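Long-range contact in CaaX farnesyltransferase beta subunit Ram1 (Aspergillus fumigatus, PDB 4L9P), which probably transfers, together with its alpha subunit and a zinc ion, a farnesyl group from farnesyl diphosphate to a cysteine near the C-terminus of target proteins: residues B[170-184]-B[209-223]. Residues are numbered along the deposited sequence; the frame is centred on the assembly and turned at random.
Sequences TRFRERVISTFTAAQ and SIAMVGGEEAFKLID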
ATOM      1  N   THR B 170     -13.260 -22.678 -11.287  1.00 17.01           N
ATOM      2  CA  THR B 170     -12.612 -23.840 -11.927  1.00 19.32           C
ATOM      3  C   THR B 170     -12.714 -23.764 -13.437  1.00 18.29           C
ATOM      4  O   THR B 170     -11.808 -24.172 -14.138  1.00 17.79           O
ATOM      5  CB  THR B 170     -13.297 -25.181 -11.474  1.00 23.10           C
ATOM      6  OG1 THR B 170     -13.118 -25.291 -10.074  1.00 26.48           O
ATOM      7  CG2 THR B 170     -12.651 -26.380 -12.139  1.00 25.38           C
ATOM      8  N   ARG B 171     -13.847 -23.304 -13.954  1.00 17.32           N
ATOM      9  CA  ARG B 171     -14.035 -23.327 -15.394  1.00 18.87           C
ATOM     10  C   ARG B 171     -13.111 -22.390 -16.112  1.00 17.04           C
ATOM     11  O   ARG B 171     -13.016 -22.489 -17.312  1.00 18.03           O
ATOM     12  CB  ARG B 171     -15.470 -23.025 -15.786  1.00 21.02           C
ATOM     13  CG  ARG B 171     -15.931 -21.606 -15.352  1.00 22.68           C
ATOM     14  CD  ARG B 171     -17.424 -21.490 -15.697  1.00 25.09           C
ATOM     15  NE  ARG B 171     -18.056 -20.338 -15.065  1.00 27.02           N
ATOM     16  CZ  ARG B 171     -19.348 -20.038 -15.198  1.00 27.28           C
ATOM     17  NH1 ARG B 171     -20.151 -20.820 -15.946  1.00 27.22           N
ATOM     18  NH2 ARG B 171     -19.852 -18.967 -14.584  1.00 27.50           N
ATOM     19  N   PHE B 172     -12.407 -21.505 -15.391  1.00 14.78           N
ATOM     20  CA  PHE B 172     -11.430 -20.611 -16.022  1.00 13.14           C
ATOM     21  C   PHE B 172     -10.026 -21.221 -16.132  1.00 13.59           C
ATOM     22  O   PHE B 172      -9.124 -20.521 -16.618  1.00 14.13           O
ATOM     23  CB  PHE B 172     -11.328 -19.270 -15.266  1.00 12.35           C
ATOM     24  CG  PHE B 172     -12.512 -18.367 -15.540  1.00 13.58           C
ATOM     25  CD1 PHE B 172     -12.596 -17.623 -16.721  1.00 15.13           C
ATOM     26  CD2 PHE B 172     -13.561 -18.278 -14.661  1.00 16.90           C
ATOM     27  CE1 PHE B 172     -13.687 -16.775 -16.983  1.00 16.68           C
ATOM     28  CE2 PHE B 172     -14.659 -17.457 -14.944  1.00 18.25           C
ATOM     29  CZ  PHE B 172     -14.739 -16.724 -16.093  1.00 17.85           C
ATOM     30  N   ARG B 173      -9.828 -22.475 -15.686  1.00 13.83           N
ATOM     31  CA  ARG B 173      -8.459 -23.038 -15.702  1.00 14.19           C
ATOM     32  C   ARG B 173      -7.785 -22.932 -17.068  1.00 14.27           C
ATOM     33  O   ARG B 173      -6.655 -22.437 -17.177  1.00 14.28           O
ATOM     34  CB  ARG B 173      -8.416 -24.502 -15.278  1.00 15.05           C
ATOM     35  CG  ARG B 173      -8.657 -24.710 -13.860  1.00 16.44           C
ATOM     36  CD  ARG B 173      -8.774 -26.234 -13.563  1.00 17.51           C
ATOM     37  NE  ARG B 173      -8.971 -26.362 -12.130  1.00 19.53           N
ATOM     38  CZ  ARG B 173      -9.192 -27.494 -11.531  1.00 21.31           C
ATOM     39  NH1 ARG B 173      -9.277 -28.613 -12.275  1.00 22.69           N
ATOM     40  NH2 ARG B 173      -9.332 -27.476 -10.213  1.00 22.11           N
ATOM     41  N   GLU B 174      -8.474 -23.377 -18.106  1.00 15.38           N
ATOM     42  CA  GLU B 174      -7.836 -23.357 -19.414  1.00 17.34           C
ATOM     43  C   GLU B 174      -7.502 -21.970 -19.916  1.00 15.78           C
ATOM     44  O   GLU B 174      -6.428 -21.753 -20.513  1.00 15.31           O
ATOM     45  CB  GLU B 174      -8.694 -24.108 -20.445  1.00 21.48           C
ATOM     46  CG  GLU B 174      -8.694 -25.584 -20.169  1.00 28.12           C
ATOM     47  CD  GLU B 174      -9.420 -26.430 -21.254  1.00 35.76           C
ATOM     48  OE1 GLU B 174      -9.844 -25.902 -22.339  1.00 37.77           O
ATOM     49  OE2 GLU B 174      -9.580 -27.651 -20.989  1.00 39.67           O
ATOM     50  N   ARG B 175      -8.406 -21.016 -19.702  1.00 14.11           N
ATOM     51  CA  ARG B 175      -8.139 -19.662 -20.181  1.00 14.14           C
ATOM     52  C   ARG B 175      -7.049 -19.001 -19.344  1.00 13.39           C
ATOM     53  O   ARG B 175      -6.291 -18.211 -19.871  1.00 14.34           O
ATOM     54  CB  ARG B 175      -9.401 -18.839 -20.158  1.00 14.73           C
ATOM     55  CG  ARG B 175     -10.441 -19.405 -21.114  1.00 15.57           C
ATOM     56  CD  ARG B 175     -11.669 -18.516 -21.170  1.00 17.23           C
ATOM     57  NE  ARG B 175     -11.340 -17.284 -21.885  1.00 18.07           N
ATOM     58  CZ  ARG B 175     -12.150 -16.221 -21.956  1.00 20.10           C
ATOM     59  NH1 ARG B 175     -13.338 -16.230 -21.335  1.00 21.10           N
ATOM     60  NH2 ARG B 175     -11.752 -15.125 -22.607  1.00 19.62           N
ATOM     61  N   VAL B 176      -6.971 -19.306 -18.046  1.00 13.07           N
ATOM     62  CA  VAL B 176      -5.843 -18.794 -17.241  1.00 12.50           C
ATOM     63  C   VAL B 176      -4.500 -19.357 -17.759  1.00 13.67           C
ATOM     64  O   VAL B 176      -3.501 -18.625 -17.898  1.00 14.78           O
ATOM     65  CB  VAL B 176      -6.056 -19.134 -15.761  1.00 11.99           C
ATOM     66  CG1 VAL B 176      -4.741 -19.013 -14.957  1.00 13.20           C
ATOM     67  CG2 VAL B 176      -7.133 -18.233 -15.184  1.00 11.91           C
ATOM     68  N   ILE B 177      -4.491 -20.655 -18.054  1.00 14.94           N
ATOM     69  CA  ILE B 177      -3.279 -21.281 -18.607  1.00 16.22           C
ATOM     70  C   ILE B 177      -2.847 -20.617 -19.915  1.00 18.25           C
ATOM     71  O   ILE B 177      -1.670 -20.309 -20.102  1.00 19.29           O
ATOM     72  CB  ILE B 177      -3.460 -22.821 -18.766  1.00 16.22           C
ATOM     73  CG1 ILE B 177      -3.596 -23.469 -17.389  1.00 18.33           C
ATOM     74  CG2 ILE B 177      -2.287 -23.441 -19.523  1.00 15.87           C
ATOM     75  CD1 ILE B 177      -4.146 -24.872 -17.423  1.00 19.60           C
ATOM     76  N   SER B 178      -3.799 -20.413 -20.817  1.00 19.03           N
ATOM     77  CA  SER B 178      -3.553 -19.749 -22.102  1.00 20.17           C
ATOM     78  C   SER B 178      -2.914 -18.373 -21.831  1.00 19.94           C
ATOM     79  O   SER B 178      -1.884 -18.027 -22.421  1.00 21.99           O
ATOM     80  CB  SER B 178      -4.883 -19.544 -22.813  1.00 23.54           C
ATOM     81  OG  SER B 178      -4.676 -18.878 -24.033  1.00 28.08           O
ATOM     82  N   THR B 179      -3.540 -17.605 -20.930  1.00 16.34           N
ATOM     83  CA  THR B 179      -3.109 -16.257 -20.683  1.00 15.06           C
ATOM     84  C   THR B 179      -1.693 -16.221 -20.121  1.00 16.30           C
ATOM     85  O   THR B 179      -0.877 -15.427 -20.556  1.00 18.69           O
ATOM     86  CB  THR B 179      -4.055 -15.563 -19.638  1.00 13.56           C
ATOM     87  OG1 THR B 179      -5.402 -15.595 -20.133  1.00 14.25           O
ATOM     88  CG2 THR B 179      -3.646 -14.114 -19.394  1.00 14.89           C
ATOM     89  N   PHE B 180      -1.396 -17.049 -19.131  1.00 16.68           N
ATOM     90  CA  PHE B 180      -0.100 -16.875 -18.420  1.00 16.21           C
ATOM     91  C   PHE B 180       1.042 -17.634 -19.112  1.00 17.70           C
ATOM     92  O   PHE B 180       2.211 -17.345 -18.904  1.00 18.82           O
ATOM     93  CB  PHE B 180      -0.254 -17.214 -16.936  1.00 15.65           C
ATOM     94  CG  PHE B 180      -1.121 -16.208 -16.230  1.00 13.86           C
ATOM     95  CD1 PHE B 180      -0.871 -14.858 -16.437  1.00 14.84           C
ATOM     96  CD2 PHE B 180      -2.184 -16.567 -15.439  1.00 13.26           C
ATOM     97  CE1 PHE B 180      -1.674 -13.891 -15.839  1.00 14.67           C
ATOM     98  CE2 PHE B 180      -2.966 -15.637 -14.873  1.00 12.74           C
ATOM     99  CZ  PHE B 180      -2.757 -14.290 -15.072  1.00 12.95           C
ATOM    100  N   THR B 181       0.718 -18.631 -19.939  1.00 19.04           N
ATOM    101  CA  THR B 181       1.794 -19.322 -20.656  1.00 18.84           C
ATOM    102  C   THR B 181       2.536 -18.363 -21.543  1.00 18.08           C
ATOM    103  O   THR B 181       3.754 -18.376 -21.628  1.00 15.73           O
ATOM    104  CB  THR B 181       1.188 -20.473 -21.499  1.00 21.03           C
ATOM    105  OG1 THR B 181       0.761 -21.485 -20.593  1.00 22.68           O
ATOM    106  CG2 THR B 181       2.262 -21.087 -22.411  1.00 21.80           C
ATOM    107  N   ALA B 182       1.773 -17.510 -22.193  1.00 18.97           N
ATOM    108  CA  ALA B 182       2.300 -16.505 -23.070  1.00 20.61           C
ATOM    109  C   ALA B 182       3.084 -15.379 -22.346  1.00 19.92           C
ATOM    110  O   ALA B 182       3.977 -14.753 -22.928  1.00 21.88           O
ATOM    111  CB  ALA B 182       1.096 -15.904 -23.825  1.00 22.93           C
ATOM    112  N   ALA B 183       2.757 -15.121 -21.083  1.00 15.58           N
ATOM    113  CA  ALA B 183       3.358 -14.005 -20.350  1.00 13.74           C
ATOM    114  C   ALA B 183       4.594 -14.435 -19.570  1.00 11.99           C
ATOM    115  O   ALA B 183       5.293 -13.574 -19.009  1.00 11.94           O
ATOM    116  CB  ALA B 183       2.355 -13.410 -19.405  1.00 12.42           C
ATOM    117  N   GLN B 184       4.828 -15.753 -19.481  1.00 12.68           N
ATOM    118  CA  GLN B 184       6.011 -16.245 -18.761  1.00 12.21           C
ATOM    119  C   GLN B 184       7.266 -16.180 -19.589  1.00 12.36           C
ATOM    120  O   GLN B 184       7.287 -16.645 -20.740  1.00 15.11           O
ATOM    121  CB  GLN B 184       5.790 -17.702 -18.320  1.00 11.98           C
ATOM    122  CG  GLN B 184       6.928 -18.214 -17.450  1.00 11.86           C
ATOM    123  CD  GLN B 184       6.622 -19.528 -16.812  1.00 12.81           C
ATOM    124  OE1 GLN B 184       7.003 -19.753 -15.667  1.00 13.48           O
ATOM    125  NE2 GLN B 184       5.934 -20.426 -17.523  1.00 12.63           N
ATOM    126  N   SER B 209      -3.841 -16.017  -9.315  1.00  6.96           N
ATOM    127  CA  SER B 209      -4.878 -16.490 -10.252  1.00  6.97           C
ATOM    128  C   SER B 209      -4.829 -17.993 -10.438  1.00  7.26           C
ATOM    129  O   SER B 209      -5.862 -18.678 -10.489  1.00  9.19           O
ATOM    130  CB  SER B 209      -4.724 -15.795 -11.612  1.00  7.54           C
ATOM    131  OG  SER B 209      -4.944 -14.374 -11.520  1.00  8.07           O
ATOM    132  N   ILE B 210      -3.613 -18.524 -10.633  1.00  7.33           N
ATOM    133  CA  ILE B 210      -3.429 -19.956 -10.770  1.00  8.87           C
ATOM    134  C   ILE B 210      -3.894 -20.680  -9.520  1.00  9.64           C
ATOM    135  O   ILE B 210      -4.527 -21.747  -9.632  1.00  9.69           O
ATOM    136  CB  ILE B 210      -1.922 -20.219 -11.100  1.00  9.65           C
ATOM    137  CG1 ILE B 210      -1.668 -19.823 -12.564  1.00  9.73           C
ATOM    138  CG2 ILE B 210      -1.536 -21.676 -10.825  1.00 10.50           C
ATOM    139  CD1 ILE B 210      -0.175 -19.723 -12.896  1.00 10.71           C
ATOM    140  N   ALA B 211      -3.603 -20.115  -8.340  1.00  9.10           N
ATOM    141  CA  ALA B 211      -4.052 -20.732  -7.102  1.00  8.01           C
ATOM    142  C   ALA B 211      -5.579 -20.798  -7.055  1.00  8.49           C
ATOM    143  O   ALA B 211      -6.167 -21.794  -6.621  1.00  9.48           O
ATOM    144  CB  ALA B 211      -3.498 -19.974  -5.870  1.00  7.98           C
ATOM    145  N   MET B 212      -6.232 -19.731  -7.479  1.00  8.49           N
ATOM    146  CA  MET B 212      -7.713 -19.696  -7.385  1.00  8.25           C
ATOM    147  C   MET B 212      -8.334 -20.707  -8.347  1.00  9.71           C
ATOM    148  O   MET B 212      -9.279 -21.425  -7.973  1.00 11.09           O
ATOM    149  CB  MET B 212      -8.296 -18.269  -7.640  1.00  8.37           C
ATOM    150  CG  MET B 212      -8.126 -17.401  -6.465  1.00  9.01           C
ATOM    151  SD  MET B 212      -8.882 -15.767  -6.678  1.00  8.97           S
ATOM    152  CE  MET B 212      -7.569 -14.954  -7.680  1.00  8.99           C
ATOM    153  N   VAL B 213      -7.832 -20.829  -9.573  1.00  9.83           N
ATOM    154  CA  VAL B 213      -8.452 -21.811 -10.475  1.00 11.28           C
ATOM    155  C   VAL B 213      -8.049 -23.220 -10.134  1.00 12.29           C
ATOM    156  O   VAL B 213      -8.830 -24.171 -10.360  1.00 13.85           O
ATOM    157  CB  VAL B 213      -8.228 -21.485 -12.020  1.00 11.49           C
ATOM    158  CG1 VAL B 213      -8.760 -20.095 -12.392  1.00 11.86           C
ATOM    159  CG2 VAL B 213      -6.744 -21.618 -12.449  1.00 11.50           C
ATOM    160  N   GLY B 214      -6.843 -23.397  -9.603  1.00 12.05           N
ATOM    161  CA  GLY B 214      -6.372 -24.721  -9.178  1.00 13.65           C
ATOM    162  C   GLY B 214      -6.067 -25.663 -10.321  1.00 15.27           C
ATOM    163  O   GLY B 214      -6.074 -25.281 -11.509  1.00 14.79           O
ATOM    164  N   GLY B 215      -5.753 -26.900  -9.938  1.00 16.37           N
ATOM    165  CA  GLY B 215      -5.529 -27.988 -10.869  1.00 16.78           C
ATOM    166  C   GLY B 215      -4.065 -28.150 -11.199  1.00 16.40           C
ATOM    167  O   GLY B 215      -3.324 -27.177 -11.348  1.00 15.18           O
ATOM    168  N   GLU B 216      -3.657 -29.406 -11.426  1.00 19.36           N
ATOM    169  CA  GLU B 216      -2.263 -29.709 -11.718  1.00 21.38           C
ATOM    170  C   GLU B 216      -1.752 -29.036 -12.999  1.00 19.86           C
ATOM    171  O   GLU B 216      -0.597 -28.591 -13.053  1.00 19.09           O
ATOM    172  CB  GLU B 216      -2.084 -31.241 -11.800  1.00 26.07           C
ATOM    173  CG  GLU B 216      -0.710 -31.737 -12.105  1.00 31.74           C
ATOM    174  CD  GLU B 216      -0.650 -33.277 -12.108  1.00 36.13           C
ATOM    175  OE1 GLU B 216      -1.678 -33.922 -11.753  1.00 36.49           O
ATOM    176  OE2 GLU B 216       0.423 -33.840 -12.455  1.00 38.64           O
ATOM    177  N   GLU B 217      -2.591 -28.917 -14.018  1.00 19.96           N
ATOM    178  CA  GLU B 217      -2.120 -28.311 -15.258  1.00 20.95           C
ATOM    179  C   GLU B 217      -1.743 -26.855 -15.092  1.00 18.58           C
ATOM    180  O   GLU B 217      -0.696 -26.379 -15.596  1.00 18.69           O
ATOM    181  CB  GLU B 217      -3.124 -28.511 -16.393  1.00 23.73           C
ATOM    182  CG  GLU B 217      -3.314 -30.016 -16.677  1.00 28.57           C
ATOM    183  CD  GLU B 217      -2.003 -30.748 -17.018  1.00 33.85           C
ATOM    184  OE1 GLU B 217      -1.238 -30.240 -17.881  1.00 36.04           O
ATOM    185  OE2 GLU B 217      -1.732 -31.836 -16.429  1.00 35.52           O
ATOM    186  N   ALA B 218      -2.569 -26.141 -14.338  1.00 15.77           N
ATOM    187  CA  ALA B 218      -2.249 -24.745 -14.070  1.00 14.02           C
ATOM    188  C   ALA B 218      -0.988 -24.656 -13.210  1.00 12.59           C
ATOM    189  O   ALA B 218      -0.140 -23.772 -13.444  1.00 12.86           O
ATOM    190  CB  ALA B 218      -3.422 -24.037 -13.392  1.00 15.16           C
ATOM    191  N   PHE B 219      -0.881 -25.498 -12.179  1.00 12.68           N
ATOM    192  CA  PHE B 219       0.297 -25.419 -11.301  1.00 13.71           C
ATOM    193  C   PHE B 219       1.577 -25.749 -12.098  1.00 14.02           C
ATOM    194  O   PHE B 219       2.649 -25.173 -11.876  1.00 14.98           O
ATOM    195  CB  PHE B 219       0.202 -26.406 -10.143  1.00 13.83           C
ATOM    196  CG  PHE B 219      -0.899 -26.112  -9.145  1.00 12.75           C
ATOM    197  CD1 PHE B 219      -1.592 -24.903  -9.120  1.00 12.39           C
ATOM    198  CD2 PHE B 219      -1.250 -27.075  -8.207  1.00 14.80           C
ATOM    199  CE1 PHE B 219      -2.615 -24.665  -8.135  1.00 12.55           C
ATOM    200  CE2 PHE B 219      -2.244 -26.832  -7.253  1.00 14.20           C
ATOM    201  CZ  PHE B 219      -2.945 -25.661  -7.245  1.00 12.97           C
ATOM    202  N   LYS B 220       1.442 -26.670 -13.041  1.00 14.79           N
ATOM    203  CA  LYS B 220       2.578 -27.113 -13.852  1.00 15.92           C
ATOM    204  C   LYS B 220       3.083 -26.053 -14.828  1.00 15.59           C
ATOM    205  O   LYS B 220       4.194 -26.150 -15.313  1.00 16.40           O
ATOM    206  CB  LYS B 220       2.223 -28.405 -14.620  1.00 17.84           C
ATOM    207  CG  LYS B 220       2.317 -29.631 -13.739  1.00 21.22           C
ATOM    208  CD  LYS B 220       1.690 -30.857 -14.410  1.00 25.18           C
ATOM    209  CE  LYS B 220       2.109 -31.105 -15.809  1.00 28.97           C
ATOM    210  NZ  LYS B 220       1.463 -32.440 -16.173  1.00 31.77           N
ATOM    211  N   LEU B 221       2.291 -25.028 -15.120  1.00 13.81           N
ATOM    212  CA  LEU B 221       2.724 -24.089 -16.134  1.00 13.96           C
ATOM    213  C   LEU B 221       3.946 -23.308 -15.660  1.00 13.52           C
ATOM    214  O   LEU B 221       4.825 -22.936 -16.445  1.00 13.38           O
ATOM    215  CB  LEU B 221       1.556 -23.218 -16.550  1.00 16.91           C
ATOM    216  CG  LEU B 221       1.181 -21.966 -15.822  1.00 20.01           C
ATOM    217  CD1 LEU B 221       2.152 -20.831 -16.252  1.00 21.48           C
ATOM    218  CD2 LEU B 221      -0.229 -21.610 -16.208  1.00 20.91           C
ATOM    219  N   ILE B 222       3.990 -23.033 -14.368  1.00 13.44           N
ATOM    220  CA  ILE B 222       5.073 -22.219 -13.822  1.00 15.14           C
ATOM    221  C   ILE B 222       6.430 -22.926 -13.874  1.00 14.80           C
ATOM    222  O   ILE B 222       6.554 -24.040 -13.394  1.00 15.12           O
ATOM    223  CB  ILE B 222       4.781 -21.823 -12.366  1.00 17.80           C
ATOM    224  CG1 ILE B 222       3.400 -21.142 -12.242  1.00 19.70           C
ATOM    225  CG2 ILE B 222       5.994 -20.990 -11.823  1.00 18.94           C
ATOM    226  CD1 ILE B 222       2.753 -21.158 -10.807  1.00 21.06           C
ATOM    227  N   ASP B 223       7.465 -22.260 -14.423  1.00 13.90           N
ATOM    228  CA  ASP B 223       8.821 -22.788 -14.352  1.00 13.60           C
ATOM    229  C   ASP B 223       9.386 -22.341 -13.006  1.00 11.78           C
ATOM    230  O   ASP B 223       9.828 -21.209 -12.845  1.00 11.60           O
ATOM    231  CB  ASP B 223       9.686 -22.291 -15.532  1.00 15.33           C
ATOM    232  CG  ASP B 223      11.108 -22.875 -15.522  1.00 17.83           C
ATOM    233  OD1 ASP B 223      11.609 -23.326 -14.463  1.00 16.99           O
ATOM    234  OD2 ASP B 223      11.725 -22.905 -16.601  1.00 20.82           O
TER
HETATM  235  O   HOH W   1       9.011 -18.710 -14.079  1.00 10.39           O
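V213 packs against R173 and V176 where helix 173-183 runs antiparallel to helix 209-213 (axes at 160°), a helix pairing of the alpha-alpha toroid of prenyltransferase beta subunits. V213 CG1 meets V176 CG2 tip to tip at 3.7 Å, while V213 CB lies against R173 CG. From there the R173 chain runs extended to the end of V213's helix, and NE gives a nearly straight hydrogen bond to V213 O (2.8 Å). That oxygen lies in the guanidinium plane, but NE sits 40° out of the carbonyl plane. The guanidinium is sandwiched, with T170 CG2 over one face and G215 CA over the other.

Beyond the turn at G214 and G215, helix 216-221 heads back almost parallel to helix 173-183. L221, with CG between its backbone N and carbonyl carbon (chi1 86°), sends CD2 to I177 CA and CG1; I177 CD1 continues onto the backbone of A218. Helix 173-183 also meets the alpha subunit, whose M42 and P43 carbonyls accept hydrogen bonds from R175.

At the far end the carboxamide at the end of the extended Q184 chain bridges backbone groups: NE2 donates to L221 O (2.9 Å), and OE1 accepts from D223 N at 2.8 Å and from a water that also donates to D223 O.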